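Local coordinates for cell division control protein 45 cdc45 putative (Entamoeba histolytica, PDB 6CC2), which probably serves in eukaryotic DNA replication as a component of the Cdc45-MCM-GINS helicase, and is structurally related to RecJ-type DHH phosphoesterases, at residues Ala424-Arg428 with Ser458-Lys464; Ile41-Met45 with Ala186-Ala190. All coordinates share one frame; numbering follows the deposited sequence.

Contact 1 of 2, residues Ala424-Arg428 with Ser458-Lys464; sequences ANKYR and SSRRYKK. With EDO (1,2-ethanediol), chain C.
Arg428 reaches from its strand to the backbone carbonyl of Lys464 and grips that one oxygen end-on with both terminal nitrogens. Its NH1 lies 3.0 Å and its NH2 2.9 Å from Lys464 O, with N-H...O angles of 143° and 149°. The acceptor sits almost in the guanidinium plane and so receives two donors in a fork. The Arg428 side chain is extended from CG to NE (chi2 -170°), and this carries the head across the gap. An arginine suits the place because its planar head offers several N-H groups in different directions. Arg428 NE donates to O2 of a 1,2-ethanediol, probably from the crystallisation liquor, at 2.8 Å. Arg428 NH1 also donates to a water 2.9 Å away, which in turn donates to Ser458 OG, and it makes a weak bond to Ser459 OG. Thus each nitrogen of the guanidinium has an acceptor.

The segments belong to a beta-alpha-beta crossover: strand 427-432 leads through helices 435-441 and 444-462 to its parallel neighbour 468-474. A classic beta bulge opens the first strand, where Lys426 and Tyr427 both face the end of strand 419-423. The last helix ends in a Schellman motif: Lys463 has positive phi, and Lys464 N bonds to Ser459 O at 3.1 Å. This turn brings Lys464 O to the arginine.

The small serines of the helix let the arginine lie close. Ser458 CB covers one guanidinium face, and Ser458 OG comes 3.2 Å from Arg428 CD. Both hydroxyls bond back into their own helix, Ser458 OG to Leu454 O and Ser459 OG to Ala455 O. Nearer the solvent, Lys464 crosses Asn425 at about a right angle, its CE 3.5 Å from Asn425 OD1, which takes its hydrogen bond from Asn422.

Contact 2 of 2, residues Ile41-Met45 with Ala186-Ala190; sequences ILSMM and ALAIA
Ile41 presses its CG2 methyl against Ala186 CB, 3.5 Å away, where two helices run side by side with their facing residues buried. The CG2 branch is anti to the backbone N, which turns it across to the alanine, while CG1 stays beside the N (chi1 -69°) and runs out extended to CD1. That second branch brings CD1 to 4.4 Å from Leu187 CB. A beta-branched residue is apt here, since its two arms touch successive residues of the partner helix.

Leu42 leaves the backbone alongside the interface, but its branched end turns back to it: CG rests 4.1 Å from Ala186 CB, and CD2 comes near Ile189 CD1. Ala186 CB therefore fits into the angle between Ile41 and Leu42, and its small size permits the CA atoms of Ile41 and Ala186 to come within 6.0 Å. One turn on, Met45, built as selenomethionine, takes over. Its chain leaves the helix extended and then bends at the last torsion (chi3 -91°). SE thereby lies against Ala190, 3.7 Å from its CB, and CE swings back toward Ile189 CG2 and to 3.7 Å from Ala186 O. An unbranched, flexible chain can follow this curved surface, crossing Ile189 at about a right angle.

The short helical segments are inclined by 28°, with axes 9.6 Å apart at closest approach. Helix 33-48 connects parallel strands 24-29 and 53-57, which are neighbours in the sheet, so helix 182-192 packs on a crossover helix of the N-terminal domain. Tyr12 of helix 8-20 flanks Met45, and Met200 of helix 199-213 flanks Leu187 and Ala190. With no hydrogen bond between the segments, their contact rests on shape fit and on the exclusion of water from aliphatic groups.

Contacts 1 and 2 occupy different parts of the chain, on opposite sides of its centre. Their centres are about 39 Å apart and their nearest atoms about 26 Å, so neither touches the other. Both segments of contact 2 precede those of contact 1 in the sequence. Each involves an element of a beta-alpha-beta crossover, contact 2 beside the parallel sheet of the N-terminal part, contact 1 beside the mixed sheet near the C-terminus. Their chemistry differs: contact 1 is polar, partly buried, and bridged by a water, with an ethanediol bonded to its arginine, whereas contact 2 is buried and apolar. Being probably from the crystallisation liquor, the ethanediol is no evidence for a ligand site.

Contact 1 of 2, residues Ala424-Arg428 with Ser458-Lys464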
loop_
_atom_site.group_PDB
_atom_site.type_symbol
_atom_site.label_atom_id
_atom_site.label_comp_id
_atom_site.label_asym_id
_atom_site.label_seq_id
_atom_site.Cartn_x
_atom_site.Cartn_y
_atom_site.Cartn_z
ATOM N N ALA A 424 1.325 -4.744 -27.186
ATOM C CA ALA A 424 0.177 -3.981 -27.678
ATOM C C ALA A 424 -0.280 -2.901 -26.706
ATOM O O ALA A 424 -1.447 -2.474 -26.745
ATOM C CB ALA A 424 -0.988 -4.919 -28.010
ATOM N N ASN A 425 0.619 -2.419 -25.856
ATOM C CA ASN A 425 0.268 -1.441 -24.826
ATOM C C ASN A 425 -0.897 -1.917 -23.970
ATOM O O ASN A 425 -1.703 -1.129 -23.489
ATOM C CB ASN A 425 -0.040 -0.084 -25.443
ATOM C CG ASN A 425 1.188 0.582 -25.971
ATOM O OD1 ASN A 425 2.190 0.674 -25.267
ATOM N ND2 ASN A 425 1.139 1.008 -27.209
ATOM N N LYS A 426 -0.989 -3.218 -23.779
ATOM C CA LYS A 426 -1.960 -3.821 -22.869
ATOM C C LYS A 426 -1.309 -4.332 -21.602
ATOM O O LYS A 426 -1.904 -4.263 -20.521
ATOM C CB LYS A 426 -2.680 -4.974 -23.569
ATOM C CG LYS A 426 -3.374 -4.595 -24.872
ATOM C CD LYS A 426 -4.806 -4.173 -24.633
ATOM C CE LYS A 426 -5.531 -3.920 -25.948
ATOM N NZ LYS A 426 -6.985 -3.694 -25.729
ATOM N N TYR A 427 -0.094 -4.854 -21.708
ATOM C CA TYR A 427 0.635 -5.379 -20.578
ATOM C C TYR A 427 2.083 -5.524 -20.997
ATOM O O TYR A 427 2.399 -5.618 -22.181
ATOM C CB TYR A 427 0.088 -6.741 -20.101
ATOM C CG TYR A 427 0.023 -7.781 -21.189
ATOM C CD1 TYR A 427 -1.092 -7.895 -22.010
ATOM C CD2 TYR A 427 1.084 -8.654 -21.409
ATOM C CE1 TYR A 427 -1.147 -8.827 -23.026
ATOM C CE2 TYR A 427 1.036 -9.582 -22.432
ATOM C CZ TYR A 427 -0.084 -9.663 -23.242
ATOM O OH TYR A 427 -0.158 -10.598 -24.254
ATOM N N ARG A 428 2.949 -5.536 -20.007
ATOM C CA ARG A 428 4.324 -5.962 -20.191
ATOM C C ARG A 428 4.412 -7.426 -19.776
ATOM O O ARG A 428 3.707 -7.864 -18.864
ATOM C CB ARG A 428 5.313 -5.144 -19.383
ATOM C CG ARG A 428 5.408 -3.729 -19.848
ATOM C CD ARG A 428 6.570 -3.009 -19.175
ATOM N NE ARG A 428 6.699 -1.710 -19.822
ATOM C CZ ARG A 428 6.115 -0.591 -19.412
ATOM N NH1 ARG A 428 5.423 -0.565 -18.285
ATOM N NH2 ARG A 428 6.266 0.515 -20.119
ATOM N N SER A 458 9.727 -0.702 -14.738
ATOM C CA SER A 458 9.618 -0.587 -16.194
ATOM C C SER A 458 8.755 0.606 -16.582
ATOM O O SER A 458 9.089 1.333 -17.521
ATOM C CB SER A 458 9.054 -1.880 -16.797
ATOM O OG SER A 458 7.727 -2.157 -16.340
ATOM N N SER A 459 7.658 0.853 -15.846
ATOM C CA SER A 459 6.810 2.000 -16.168
ATOM C C SER A 459 7.544 3.308 -16.011
ATOM O O SER A 459 7.380 4.223 -16.831
ATOM C CB SER A 459 5.564 1.999 -15.277
ATOM O OG SER A 459 4.734 0.900 -15.570
ATOM N N ARG A 460 8.357 3.433 -14.953
ATOM C CA ARG A 460 9.154 4.655 -14.804
ATOM C C ARG A 460 10.231 4.767 -15.875
ATOM O O ARG A 460 10.510 5.870 -16.375
ATOM C CB ARG A 460 9.766 4.682 -13.398
ATOM C CG ARG A 460 8.734 4.784 -12.290
ATOM C CD ARG A 460 9.391 5.073 -10.916
ATOM N NE ARG A 460 8.396 5.166 -9.841
ATOM C CZ ARG A 460 7.735 6.245 -9.515
ATOM N NH1 ARG A 460 7.979 7.406 -10.130
ATOM N NH2 ARG A 460 6.841 6.187 -8.524
ATOM N N ARG A 461 10.852 3.656 -16.238
ATOM C CA ARG A 461 11.942 3.701 -17.218
ATOM C C ARG A 461 11.436 4.179 -18.574
ATOM O O ARG A 461 12.111 4.953 -19.262
ATOM C CB ARG A 461 12.581 2.323 -17.333
ATOM C CG ARG A 461 13.539 2.202 -18.519
ATOM C CD ARG A 461 14.452 1.011 -18.325
ATOM N NE ARG A 461 15.379 1.248 -17.236
ATOM C CZ ARG A 461 16.397 0.456 -16.929
ATOM N NH1 ARG A 461 16.624 -0.632 -17.648
ATOM N NH2 ARG A 461 17.186 0.757 -15.908
ATOM N N TYR A 462 10.235 3.745 -18.962
ATOM C CA TYR A 462 9.691 4.073 -20.274
ATOM C C TYR A 462 8.585 5.111 -20.234
ATOM O O TYR A 462 8.055 5.481 -21.302
ATOM C CB TYR A 462 9.222 2.788 -20.956
ATOM C CG TYR A 462 10.370 1.825 -21.125
ATOM C CD1 TYR A 462 11.447 2.140 -21.962
ATOM C CD2 TYR A 462 10.404 0.629 -20.450
ATOM C CE1 TYR A 462 12.518 1.282 -22.093
ATOM C CE2 TYR A 462 11.467 -0.241 -20.580
ATOM C CZ TYR A 462 12.517 0.086 -21.411
ATOM O OH TYR A 462 13.586 -0.773 -21.554
ATOM N N LYS A 463 8.280 5.658 -19.059
ATOM C CA LYS A 463 7.270 6.694 -18.895
ATOM C C LYS A 463 5.942 6.225 -19.499
ATOM O O LYS A 463 5.286 6.929 -20.264
ATOM C CB LYS A 463 7.711 8.024 -19.513
ATOM C CG LYS A 463 8.980 8.594 -18.943
ATOM C CD LYS A 463 8.909 8.785 -17.450
ATOM C CE LYS A 463 10.152 9.490 -16.913
ATOM N NZ LYS A 463 10.154 10.946 -17.235
ATOM N N LYS A 464 5.563 4.996 -19.157
ATOM C CA LYS A 464 4.356 4.378 -19.684
ATOM C C LYS A 464 3.923 3.316 -18.680
ATOM O O LYS A 464 4.606 2.297 -18.560
ATOM C CB LYS A 464 4.625 3.756 -21.050
ATOM C CG LYS A 464 3.486 2.886 -21.611
ATOM C CD LYS A 464 2.216 3.653 -21.866
ATOM C CE LYS A 464 1.227 2.809 -22.665
ATOM N NZ LYS A 464 -0.104 3.459 -22.814
HETATM C C1 EDO C . 9.211 -4.192 -21.379
HETATM O O1 EDO C . 10.056 -3.648 -20.339
HETATM C C2 EDO C . 9.003 -3.167 -22.496
HETATM O O2 EDO C . 8.403 -1.974 -21.987
HETATM O O HOH W 1 4.576 -2.447 -16.273
#

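Contact 2 of 2, residues Ile41-Met45 with Ala186-Ala190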
loop_
_atom_site.group_PDB
_atom_site.type_symbol
_atom_site.label_atom_id
_atom_site.label_comp_id
_atom_site.label_asym_id
_atom_site.label_seq_id
_atom_site.Cartn_x
_atom_site.Cartn_y
_atom_site.Cartn_z
ATOM N N ILE A 41 -8.703 2.984 14.219
ATOM C CA ILE A 41 -9.410 4.158 14.728
ATOM C C ILE A 41 -10.836 3.800 15.136
ATOM O O ILE A 41 -11.322 4.204 16.199
ATOM C CB ILE A 41 -9.369 5.286 13.670
ATOM C CG1 ILE A 41 -7.935 5.795 13.538
ATOM C CG2 ILE A 41 -10.298 6.420 14.058
ATOM C CD1 ILE A 41 -7.736 6.870 12.458
ATOM N N LEU A 42 -11.543 3.045 14.282
ATOM C CA LEU A 42 -12.855 2.550 14.673
ATOM C C LEU A 42 -12.764 1.700 15.931
ATOM O O LEU A 42 -13.618 1.794 16.833
ATOM C CB LEU A 42 -13.489 1.754 13.544
ATOM C CG LEU A 42 -13.791 2.553 12.273
ATOM C CD1 LEU A 42 -14.148 1.573 11.150
ATOM C CD2 LEU A 42 -14.889 3.570 12.481
ATOM N N SER A 43 -11.754 0.833 16.009
ATOM C CA SER A 43 -11.684 -0.073 17.147
ATOM C C SER A 43 -11.442 0.673 18.447
ATOM O O SER A 43 -11.890 0.230 19.506
ATOM C CB SER A 43 -10.603 -1.125 16.917
ATOM O OG SER A 43 -9.315 -0.534 17.013
HETATM N N MSE A 44 -10.753 1.803 18.404
HETATM C CA MSE A 44 -10.522 2.598 19.602
HETATM C C MSE A 44 -11.828 3.150 20.169
HETATM O O MSE A 44 -12.034 3.153 21.381
HETATM C CB MSE A 44 -9.563 3.752 19.309
HETATM C CG MSE A 44 -8.173 3.284 18.970
HETATM SE SE MSE A 44 -7.139 4.688 18.115
HETATM C CE MSE A 44 -6.798 5.831 19.681
HETATM N N MSE A 45 -12.686 3.648 19.281
HETATM C CA MSE A 45 -14.006 4.129 19.675
HETATM C C MSE A 45 -14.837 2.977 20.216
HETATM O O MSE A 45 -15.450 3.093 21.268
HETATM C CB MSE A 45 -14.710 4.772 18.483
HETATM C CG MSE A 45 -14.090 6.090 18.054
HETATM SE SE MSE A 45 -15.178 6.936 16.692
HETATM C CE MSE A 45 -14.316 6.155 15.123
ATOM N N ALA A 186 -12.429 7.505 9.213
ATOM C CA ALA A 186 -12.625 7.071 10.597
ATOM C C ALA A 186 -12.318 8.211 11.564
ATOM O O ALA A 186 -13.065 8.434 12.539
ATOM C CB ALA A 186 -11.760 5.855 10.906
ATOM N N LEU A 187 -11.247 8.955 11.299
ATOM C CA LEU A 187 -10.918 10.142 12.087
ATOM C C LEU A 187 -12.037 11.167 12.021
ATOM O O LEU A 187 -12.377 11.799 13.035
ATOM C CB LEU A 187 -9.611 10.766 11.593
ATOM C CG LEU A 187 -9.208 12.085 12.251
ATOM C CD1 LEU A 187 -8.883 11.911 13.745
ATOM C CD2 LEU A 187 -7.994 12.671 11.494
ATOM N N ALA A 188 -12.658 11.316 10.844
ATOM C CA ALA A 188 -13.763 12.266 10.710
ATOM C C ALA A 188 -14.966 11.855 11.553
ATOM O O ALA A 188 -15.644 12.715 12.114
ATOM C CB ALA A 188 -14.164 12.401 9.241
ATOM N N ILE A 189 -15.257 10.554 11.637
ATOM C CA ILE A 189 -16.328 10.079 12.512
ATOM C C ILE A 189 -16.020 10.440 13.955
ATOM O O ILE A 189 -16.874 10.947 14.679
ATOM C CB ILE A 189 -16.530 8.557 12.349
ATOM C CG1 ILE A 189 -17.009 8.238 10.923
ATOM C CG2 ILE A 189 -17.496 8.043 13.399
ATOM C CD1 ILE A 189 -16.983 6.753 10.589
ATOM N N ALA A 190 -14.793 10.166 14.395
ATOM C CA ALA A 190 -14.434 10.428 15.787
ATOM C C ALA A 190 -14.549 11.917 16.121
ATOM O O ALA A 190 -15.018 12.278 17.197
ATOM C CB ALA A 190 -13.022 9.924 16.061
#